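Long-range contacts in fructose transport system repressor FruR (Pseudomonas putida, PDB 3O74), which probably binds operator DNA as a LacI-family dual transcriptional regulator and prefers fructose 1-phosphate as its effector: residues Ser74-Gln79 with Pro94-Ser99; Arg3-Ile8 with Ala61-Ser66; Ser118-Ile123 with Pro181-Thr186. All coordinates share one frame; numbering follows the deposited sequence.

Interactions 1 and 2 sit together in one alpha/beta half of the chain, their centres about 13 Å apart, and Y75 joins them: its CB meets F97 in interaction 1 while its ring and hydroxyl pack on L62, V64 and I8 of interaction 2. Interaction 3 belongs to the other half, about 39 Å by centres from each. Interaction 2 is the most deeply buried, a regular parallel strand pair held by backbone bonds and apolar side chains. Interaction 1 joins a helix to a partly exposed loop by stacking, a hydrogen bond from a side-chain amide and a water. Interaction 3 lies where two paired strands begin, and there side-chain oxygens of S122 and D182 take backbone N-H groups.

Interaction 1: Ser74-Gln79 with Pro94-Ser99; sequences SYRELQ and PAHFCS
R76 on helix 74-80 comes within 7.9 Å, CA to CA, of H96 in the loop entering strand 98-102, and side chains bridge that separation. The R76 chain bends at chi2 (-74°) and again at chi3, and its guanidinium lies flat on the imidazole, the planes 14° apart. NH1 of R76 stands over the ring centre; it is 3.3 Å from H96 NE2 without a hydrogen bond. F97 turns a ring edge to the helix: R76 N lies in its plane, 3.6 Å from F97 CZ, while Y75 CB is 3.7 Å from the same CZ. Beyond CB, Y75 leads away to the sheet, its OH bonded to E47. Q79, extended beyond CG, crosses H96 at about a right angle, and its NE2 donates to H96 O at 3.0 Å, with the carbonyl oxygen close to the amide plane. Its OE1 takes a hydrogen bond from a water, which is also bonded to H96 ND1. Q79 thus grips H96 twice, directly at the backbone and through water at the ring, which should limit rotation of the imidazole. The overlying arginine charge would probably disfavour protonation of H96.

Interaction 2: Arg3-Ile8 with Ala61-Ser66; sequences RTLGFI and ALFVAS
G6 to I8 pair in parallel with L62 to V64, the axes of strand segments 4-8 and 61-64 at 20°, as neighbouring strands in the Rossmann-like N-terminal half of a LacI-type, periplasmic-binding-protein fold. Strand 4-9 is flanked on its other edge by strand 34-39. T4, at the start, directs its side chain away from strand 61-64 and packs on L53 of the second subunit. L5 sends CD1 to the edge of the F63 ring, 3.9 Å from CE2, and CD2 to A61 CB at 4.0 Å; helix 234-250 packs on this face through L242, A245 and I249. G6 bonds through both backbone groups: its N donates to A61 O at 3.0 Å, and its O receives F63 N at 2.7 Å. With no side chain on G6, L62 CD1 comes over its peptide, 3.6 Å from G6 O. F7 has CG anti to its backbone N (chi1 -173°), and the ring crosses the F63 side chain at about a right angle. F7 CD1 lies 3.5 Å from F63 CB, and F63 O sits in the plane of the F7 ring, at its edge. That same oxygen accepts I8 N and is approached by the CA-H of F7; with its N given to G6 O, F63 bonds the residues on either side of F7. On the opposite face, I8 lies side by side with V64, CB to CG2 3.9 Å, and its CG1 meets L62 CD1; helix 44-56 and Y75 pack there. The last bond runs from A65 N to I8 O at 2.9 Å, the donor almost in line with the carbonyl, C=O...N 174°.

Interaction 3: Ser118-Ile123 with Pro181-Thr186; sequences SAPRSI and PDALVT
I123 and A183 form a parallel beta bridge where strands 122-128 and 183-186 begin side by side in the sheet of the C-terminal half of the LacI-type fold. Their CA atoms are 4.6 Å apart, and the CA-H of I123 points at A183 O. One residue earlier the pairing is less regular: A183 N reaches S122 O only in a weak, bent bond of 3.1 Å. Side chains take over at this end. S122 holds OG between its backbone N and carbonyl carbon (chi1 60°), the crowded position, and there OG accepts D182 N at 2.9 Å. The oxygen also lies close against P181, 3.2 Å from its CA. In the reverse direction D182 reaches back across the pair. Its CG is beside its own backbone N, and OD2 accepts R121 N at 2.6 Å; the donor approaches on the anti side of the carboxylate, 26° out of its plane. The poorly ordered guanidinium of R121 turns away to a salt bridge with E152 of strand 152-158 and is not in contact with the D182 carboxylate. The apolar side of the contact is made by P120, whose CB touches D182 CB at 3.5 Å and A183 CB at 4.0 Å, and by I123, whose CG1 approaches the same A183 methyl at 3.9 Å. L115 and L116 of helix 104-116 pack against A183 and I123 there. S122 and D182 thus each use a side-chain oxygen to receive a backbone N-H from the other segment, tying the incoming loops together in both directions just before regular sheet pairing starts. The N-H of R121, given to OD2, would be expected to favour the ionised form of D182, with the R121 charge at most a lesser, longer-range influence.

Interaction 1: Ser74-Gln79 with Pro94-Ser99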
loop_
_atom_site.group_PDB
_atom_site.type_symbol
_atom_site.label_atom_id
_atom_site.label_comp_id
_atom_site.label_asym_id
_atom_site.label_seq_id
_atom_site.Cartn_x
_atom_site.Cartn_y
_atom_site.Cartn_z
ATOM N N SER B 74 19.538 18.979 8.815
ATOM C CA SER B 74 20.233 17.729 8.533
ATOM C C SER B 74 20.419 17.494 7.033
ATOM O O SER B 74 21.493 17.077 6.602
ATOM C CB SER B 74 19.514 16.541 9.186
ATOM O OG SER B 74 18.128 16.545 8.888
ATOM N N TYR B 75 19.391 17.773 6.233
ATOM C CA TYR B 75 19.516 17.557 4.792
ATOM C C TYR B 75 20.466 18.546 4.130
ATOM O O TYR B 75 21.075 18.236 3.111
ATOM C CB TYR B 75 18.154 17.516 4.097
ATOM C CG TYR B 75 17.402 16.245 4.410
ATOM C CD1 TYR B 75 17.872 15.013 3.971
ATOM C CD2 TYR B 75 16.239 16.274 5.162
ATOM C CE1 TYR B 75 17.193 13.843 4.269
ATOM C CE2 TYR B 75 15.558 15.122 5.460
ATOM C CZ TYR B 75 16.034 13.907 5.016
ATOM O OH TYR B 75 15.341 12.758 5.325
ATOM N N ARG B 76 20.602 19.727 4.721
ATOM C CA ARG B 76 21.593 20.689 4.246
ATOM C C ARG B 76 23.005 20.129 4.428
ATOM O O ARG B 76 23.867 20.305 3.568
ATOM C CB ARG B 76 21.447 22.020 4.984
ATOM C CG ARG B 76 20.194 22.801 4.614
ATOM C CD ARG B 76 20.327 23.436 3.239
ATOM N NE ARG B 76 21.543 24.240 3.135
ATOM C CZ ARG B 76 21.659 25.486 3.584
ATOM N NH1 ARG B 76 20.631 26.081 4.174
ATOM N NH2 ARG B 76 22.805 26.139 3.447
ATOM N N GLU B 77 23.234 19.447 5.546
ATOM C CA GLU B 77 24.533 18.827 5.802
ATOM C C GLU B 77 24.861 17.787 4.737
ATOM O O GLU B 77 25.968 17.768 4.200
ATOM C CB GLU B 77 24.575 18.180 7.189
ATOM C CG GLU B 77 24.675 19.160 8.349
ATOM C CD GLU B 77 24.685 18.460 9.698
ATOM O OE1 GLU B 77 25.074 17.273 9.755
ATOM O OE2 GLU B 77 24.304 19.098 10.702
ATOM N N LEU B 78 23.892 16.926 4.438
ATOM C CA LEU B 78 24.080 15.867 3.453
ATOM C C LEU B 78 24.345 16.453 2.071
ATOM O O LEU B 78 25.227 15.995 1.347
ATOM C CB LEU B 78 22.852 14.954 3.412
ATOM C CG LEU B 78 22.502 14.208 4.700
ATOM C CD1 LEU B 78 21.241 13.380 4.517
ATOM C CD2 LEU B 78 23.658 13.321 5.127
ATOM N N GLN B 79 23.576 17.478 1.716
ATOM C CA GLN B 79 23.721 18.158 0.433
ATOM C C GLN B 79 25.096 18.813 0.288
ATOM O O GLN B 79 25.705 18.774 -0.784
ATOM C CB GLN B 79 22.616 19.206 0.277
ATOM C CG GLN B 79 22.786 20.142 -0.905
ATOM C CD GLN B 79 21.633 21.120 -1.033
ATOM O OE1 GLN B 79 21.652 22.204 -0.444
ATOM N NE2 GLN B 79 20.618 20.740 -1.804
ATOM N N PRO B 94 12.544 25.695 -0.422
ATOM C CA PRO B 94 12.580 26.093 -1.837
ATOM C C PRO B 94 13.836 26.882 -2.210
ATOM O O PRO B 94 14.140 27.030 -3.393
ATOM C CB PRO B 94 11.326 26.960 -1.990
ATOM C CG PRO B 94 10.988 27.402 -0.608
ATOM C CD PRO B 94 11.398 26.284 0.291
ATOM N N ALA B 95 14.557 27.376 -1.209
ATOM C CA ALA B 95 15.782 28.128 -1.453
ATOM C C ALA B 95 17.006 27.228 -1.612
ATOM O O ALA B 95 18.067 27.690 -2.035
ATOM C CB ALA B 95 16.011 29.148 -0.339
ATOM N N HIS B 96 16.868 25.946 -1.280
ATOM C CA HIS B 96 18.035 25.061 -1.274
ATOM C C HIS B 96 17.812 23.673 -1.884
ATOM O O HIS B 96 18.768 23.016 -2.302
ATOM C CB HIS B 96 18.581 24.923 0.151
ATOM C CG HIS B 96 19.089 26.202 0.726
ATOM N ND1 HIS B 96 20.317 26.745 0.382
ATOM C CD2 HIS B 96 18.549 27.069 1.620
ATOM C CE1 HIS B 96 20.502 27.870 1.035
ATOM N NE2 HIS B 96 19.438 28.092 1.796
ATOM N N PHE B 97 16.560 23.232 -1.937
ATOM C CA PHE B 97 16.253 21.881 -2.395
ATOM C C PHE B 97 15.285 21.853 -3.570
ATOM O O PHE B 97 14.431 22.723 -3.715
ATOM C CB PHE B 97 15.668 21.045 -1.250
ATOM C CG PHE B 97 16.583 20.904 -0.071
ATOM C CD1 PHE B 97 16.456 21.738 1.029
ATOM C CD2 PHE B 97 17.570 19.931 -0.056
ATOM C CE1 PHE B 97 17.300 21.609 2.120
ATOM C CE2 PHE B 97 18.419 19.799 1.028
ATOM C CZ PHE B 97 18.285 20.639 2.117
ATOM N N CYS B 98 15.435 20.838 -4.409
ATOM C CA CYS B 98 14.464 20.536 -5.448
ATOM C C CYS B 98 13.343 19.685 -4.851
ATOM O O CYS B 98 13.610 18.665 -4.213
ATOM C CB CYS B 98 15.164 19.773 -6.576
ATOM S SG CYS B 98 14.097 19.223 -7.898
ATOM N N SER B 99 12.094 20.101 -5.048
ATOM C CA SER B 99 10.952 19.327 -4.552
ATOM C C SER B 99 9.951 19.056 -5.662
ATOM O O SER B 99 9.677 19.919 -6.493
ATOM C CB SER B 99 10.247 20.054 -3.397
ATOM O OG SER B 99 11.148 20.358 -2.345
HETATM O O HOH W 1 22.198 25.099 -1.320
#

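Interaction 2: Arg3-Ile8 with Ala61-Ser66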
loop_
_atom_site.group_PDB
_atom_site.type_symbol
_atom_site.label_atom_id
_atom_site.label_comp_id
_atom_site.label_asym_id
_atom_site.label_seq_id
_atom_site.Cartn_x
_atom_site.Cartn_y
_atom_site.Cartn_z
ATOM N N ARG B 3 25.170 3.429 -7.931
ATOM C CA ARG B 3 24.038 3.266 -8.837
ATOM C C ARG B 3 22.811 2.747 -8.102
ATOM O O ARG B 3 22.063 1.912 -8.611
ATOM C CB ARG B 3 24.394 2.360 -10.005
ATOM C CG ARG B 3 25.555 2.894 -10.810
ATOM C CD ARG B 3 25.585 2.287 -12.186
ATOM N NE ARG B 3 26.707 2.802 -12.959
ATOM C CZ ARG B 3 27.355 2.095 -13.874
ATOM N NH1 ARG B 3 26.985 0.847 -14.118
ATOM N NH2 ARG B 3 28.367 2.630 -14.541
ATOM N N THR B 4 22.625 3.249 -6.888
ATOM C CA THR B 4 21.422 2.984 -6.124
ATOM C C THR B 4 20.866 4.313 -5.646
ATOM O O THR B 4 21.617 5.250 -5.359
ATOM C CB THR B 4 21.696 2.070 -4.917
ATOM O OG1 THR B 4 22.543 2.750 -3.983
ATOM C CG2 THR B 4 22.381 0.790 -5.363
ATOM N N LEU B 5 19.545 4.396 -5.580
ATOM C CA LEU B 5 18.873 5.581 -5.084
ATOM C C LEU B 5 18.099 5.181 -3.833
ATOM O O LEU B 5 17.592 4.064 -3.745
ATOM C CB LEU B 5 17.911 6.113 -6.143
ATOM C CG LEU B 5 18.470 6.232 -7.562
ATOM C CD1 LEU B 5 17.357 6.505 -8.572
ATOM C CD2 LEU B 5 19.543 7.309 -7.625
ATOM N N GLY B 6 18.017 6.082 -2.861
ATOM C CA GLY B 6 17.239 5.817 -1.664
ATOM C C GLY B 6 15.931 6.585 -1.667
ATOM O O GLY B 6 15.848 7.669 -2.244
ATOM N N PHE B 7 14.907 6.027 -1.024
ATOM C CA PHE B 7 13.641 6.720 -0.855
ATOM C C PHE B 7 13.154 6.564 0.585
ATOM O O PHE B 7 12.836 5.462 1.028
ATOM C CB PHE B 7 12.593 6.187 -1.840
ATOM C CG PHE B 7 11.297 6.969 -1.846
ATOM C CD1 PHE B 7 11.220 8.236 -1.282
ATOM C CD2 PHE B 7 10.158 6.437 -2.436
ATOM C CE1 PHE B 7 10.024 8.954 -1.293
ATOM C CE2 PHE B 7 8.967 7.146 -2.453
ATOM C CZ PHE B 7 8.900 8.409 -1.883
ATOM N N ILE B 8 13.126 7.671 1.316
ATOM C CA ILE B 8 12.571 7.687 2.660
ATOM C C ILE B 8 11.139 8.184 2.587
ATOM O O ILE B 8 10.894 9.330 2.199
ATOM C CB ILE B 8 13.357 8.633 3.580
ATOM C CG1 ILE B 8 14.784 8.127 3.779
ATOM C CG2 ILE B 8 12.651 8.779 4.919
ATOM C CD1 ILE B 8 15.644 9.061 4.610
ATOM N N ALA B 61 21.606 9.274 -4.940
ATOM C CA ALA B 61 20.675 10.352 -4.640
ATOM C C ALA B 61 19.633 9.857 -3.655
ATOM O O ALA B 61 19.402 8.654 -3.538
ATOM C CB ALA B 61 20.010 10.869 -5.911
ATOM N N LEU B 62 19.006 10.787 -2.947
ATOM C CA LEU B 62 18.018 10.428 -1.938
ATOM C C LEU B 62 16.703 11.151 -2.193
ATOM O O LEU B 62 16.652 12.389 -2.232
ATOM C CB LEU B 62 18.545 10.761 -0.540
ATOM C CG LEU B 62 17.659 10.506 0.678
ATOM C CD1 LEU B 62 17.267 9.029 0.779
ATOM C CD2 LEU B 62 18.378 10.961 1.937
ATOM N N PHE B 63 15.647 10.370 -2.398
ATOM C CA PHE B 63 14.297 10.908 -2.446
ATOM C C PHE B 63 13.754 10.886 -1.031
ATOM O O PHE B 63 14.008 9.941 -0.278
ATOM C CB PHE B 63 13.399 10.058 -3.346
ATOM C CG PHE B 63 13.875 9.961 -4.765
ATOM C CD1 PHE B 63 13.774 11.049 -5.619
ATOM C CD2 PHE B 63 14.415 8.777 -5.252
ATOM C CE1 PHE B 63 14.213 10.959 -6.938
ATOM C CE2 PHE B 63 14.846 8.682 -6.558
ATOM C CZ PHE B 63 14.750 9.771 -7.402
ATOM N N VAL B 64 12.994 11.907 -0.657
ATOM C CA VAL B 64 12.476 11.938 0.703
ATOM C C VAL B 64 11.162 12.701 0.856
ATOM O O VAL B 64 11.000 13.800 0.332
ATOM C CB VAL B 64 13.540 12.493 1.700
ATOM C CG1 VAL B 64 13.973 13.902 1.310
ATOM C CG2 VAL B 64 13.016 12.467 3.128
ATOM N N ALA B 65 10.225 12.080 1.567
ATOM C CA ALA B 65 9.038 12.759 2.061
ATOM C C ALA B 65 9.249 12.898 3.561
ATOM O O ALA B 65 8.987 11.968 4.325
ATOM C CB ALA B 65 7.802 11.947 1.765
ATOM N N SER B 66 9.746 14.060 3.968
ATOM C CA SER B 66 10.268 14.252 5.313
ATOM C C SER B 66 9.187 14.531 6.354
ATOM O O SER B 66 8.111 15.034 6.033
ATOM C CB SER B 66 11.288 15.393 5.305
ATOM O OG SER B 66 11.903 15.547 6.571
#

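Interaction 3: Ser118-Ile123 with Pro181-Thr186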
loop_
_atom_site.group_PDB
_atom_site.type_symbol
_atom_site.label_atom_id
_atom_site.label_comp_id
_atom_site.label_asym_id
_atom_site.label_seq_id
_atom_site.Cartn_x
_atom_site.Cartn_y
_atom_site.Cartn_z
ATOM N N SER B 118 -23.985 22.599 -2.375
ATOM C CA SER B 118 -25.230 22.139 -1.763
ATOM C C SER B 118 -25.734 23.083 -0.673
ATOM O O SER B 118 -26.726 22.791 -0.004
ATOM C CB SER B 118 -25.052 20.732 -1.189
ATOM O OG SER B 118 -24.088 20.727 -0.150
ATOM N N ALA B 119 -25.049 24.207 -0.497
ATOM C CA ALA B 119 -25.401 25.168 0.545
ATOM C C ALA B 119 -25.442 24.509 1.921
ATOM O O ALA B 119 -26.478 24.508 2.583
ATOM C CB ALA B 119 -26.738 25.834 0.230
ATOM N N PRO B 120 -24.308 23.936 2.356
ATOM C CA PRO B 120 -24.246 23.298 3.674
ATOM C C PRO B 120 -24.362 24.322 4.798
ATOM O O PRO B 120 -23.913 25.459 4.651
ATOM C CB PRO B 120 -22.858 22.649 3.684
ATOM C CG PRO B 120 -22.064 23.443 2.713
ATOM C CD PRO B 120 -23.023 23.854 1.640
ATOM N N ARG B 121 -24.972 23.916 5.905
ATOM C CA ARG B 121 -25.141 24.791 7.058
ATOM C C ARG B 121 -23.871 24.785 7.903
ATOM O O ARG B 121 -23.590 25.730 8.641
ATOM C CB ARG B 121 -26.346 24.339 7.884
ATOM C CG ARG B 121 -27.077 25.458 8.604
ATOM C CD ARG B 121 -26.453 25.771 9.951
ATOM N NE ARG B 121 -25.681 27.009 9.935
ATOM C CZ ARG B 121 -25.389 27.711 11.024
ATOM N NH1 ARG B 121 -25.812 27.295 12.210
ATOM N NH2 ARG B 121 -24.681 28.830 10.931
ATOM N N SER B 122 -23.102 23.710 7.774
ATOM C CA SER B 122 -21.860 23.551 8.512
ATOM C C SER B 122 -20.864 22.774 7.668
ATOM O O SER B 122 -21.235 21.854 6.941
ATOM C CB SER B 122 -22.109 22.813 9.828
ATOM O OG SER B 122 -22.647 21.521 9.595
ATOM N N ILE B 123 -19.597 23.151 7.765
ATOM C CA ILE B 123 -18.545 22.463 7.033
ATOM C C ILE B 123 -17.314 22.327 7.914
ATOM O O ILE B 123 -17.002 23.219 8.702
ATOM C CB ILE B 123 -18.177 23.203 5.727
ATOM C CG1 ILE B 123 -17.187 22.380 4.905
ATOM C CG2 ILE B 123 -17.619 24.591 6.026
ATOM C CD1 ILE B 123 -17.005 22.880 3.486
ATOM N N PRO B 181 -21.645 17.253 10.508
ATOM C CA PRO B 181 -21.635 18.502 9.745
ATOM C C PRO B 181 -22.313 18.249 8.404
ATOM O O PRO B 181 -22.397 17.092 7.990
ATOM C CB PRO B 181 -20.145 18.760 9.533
ATOM C CG PRO B 181 -19.543 17.383 9.469
ATOM C CD PRO B 181 -20.352 16.543 10.435
ATOM N N ASP B 182 -22.796 19.294 7.740
ATOM C CA ASP B 182 -23.413 19.113 6.434
ATOM C C ASP B 182 -22.380 18.694 5.392
ATOM O O ASP B 182 -22.706 18.010 4.423
ATOM C CB ASP B 182 -24.124 20.387 5.987
ATOM C CG ASP B 182 -25.436 20.606 6.715
ATOM O OD1 ASP B 182 -25.837 19.728 7.511
ATOM O OD2 ASP B 182 -26.069 21.657 6.485
ATOM N N ALA B 183 -21.132 19.100 5.604
ATOM C CA ALA B 183 -20.066 18.827 4.646
ATOM C C ALA B 183 -18.731 18.632 5.352
ATOM O O ALA B 183 -18.476 19.229 6.400
ATOM C CB ALA B 183 -19.964 19.954 3.621
ATOM N N LEU B 184 -17.878 17.802 4.767
ATOM C CA LEU B 184 -16.603 17.475 5.387
ATOM C C LEU B 184 -15.511 17.233 4.356
ATOM O O LEU B 184 -15.709 16.519 3.373
ATOM C CB LEU B 184 -16.744 16.238 6.273
ATOM C CG LEU B 184 -15.431 15.691 6.835
ATOM C CD1 LEU B 184 -14.894 16.617 7.909
ATOM C CD2 LEU B 184 -15.615 14.283 7.386
ATOM N N VAL B 185 -14.351 17.835 4.597
ATOM C CA VAL B 185 -13.165 17.571 3.794
ATOM C C VAL B 185 -12.096 16.931 4.668
ATOM O O VAL B 185 -11.795 17.436 5.750
ATOM C CB VAL B 185 -12.596 18.863 3.184
ATOM C CG1 VAL B 185 -11.250 18.597 2.514
ATOM C CG2 VAL B 185 -13.580 19.461 2.195
ATOM N N THR B 186 -11.539 15.811 4.210
ATOM C CA THR B 186 -10.380 15.218 4.867
ATOM C C THR B 186 -9.152 15.446 3.995
ATOM O O THR B 186 -9.216 15.322 2.770
ATOM C CB THR B 186 -10.562 13.709 5.114
ATOM O OG1 THR B 186 -10.890 13.063 3.880
ATOM C CG2 THR B 186 -11.679 13.458 6.113
#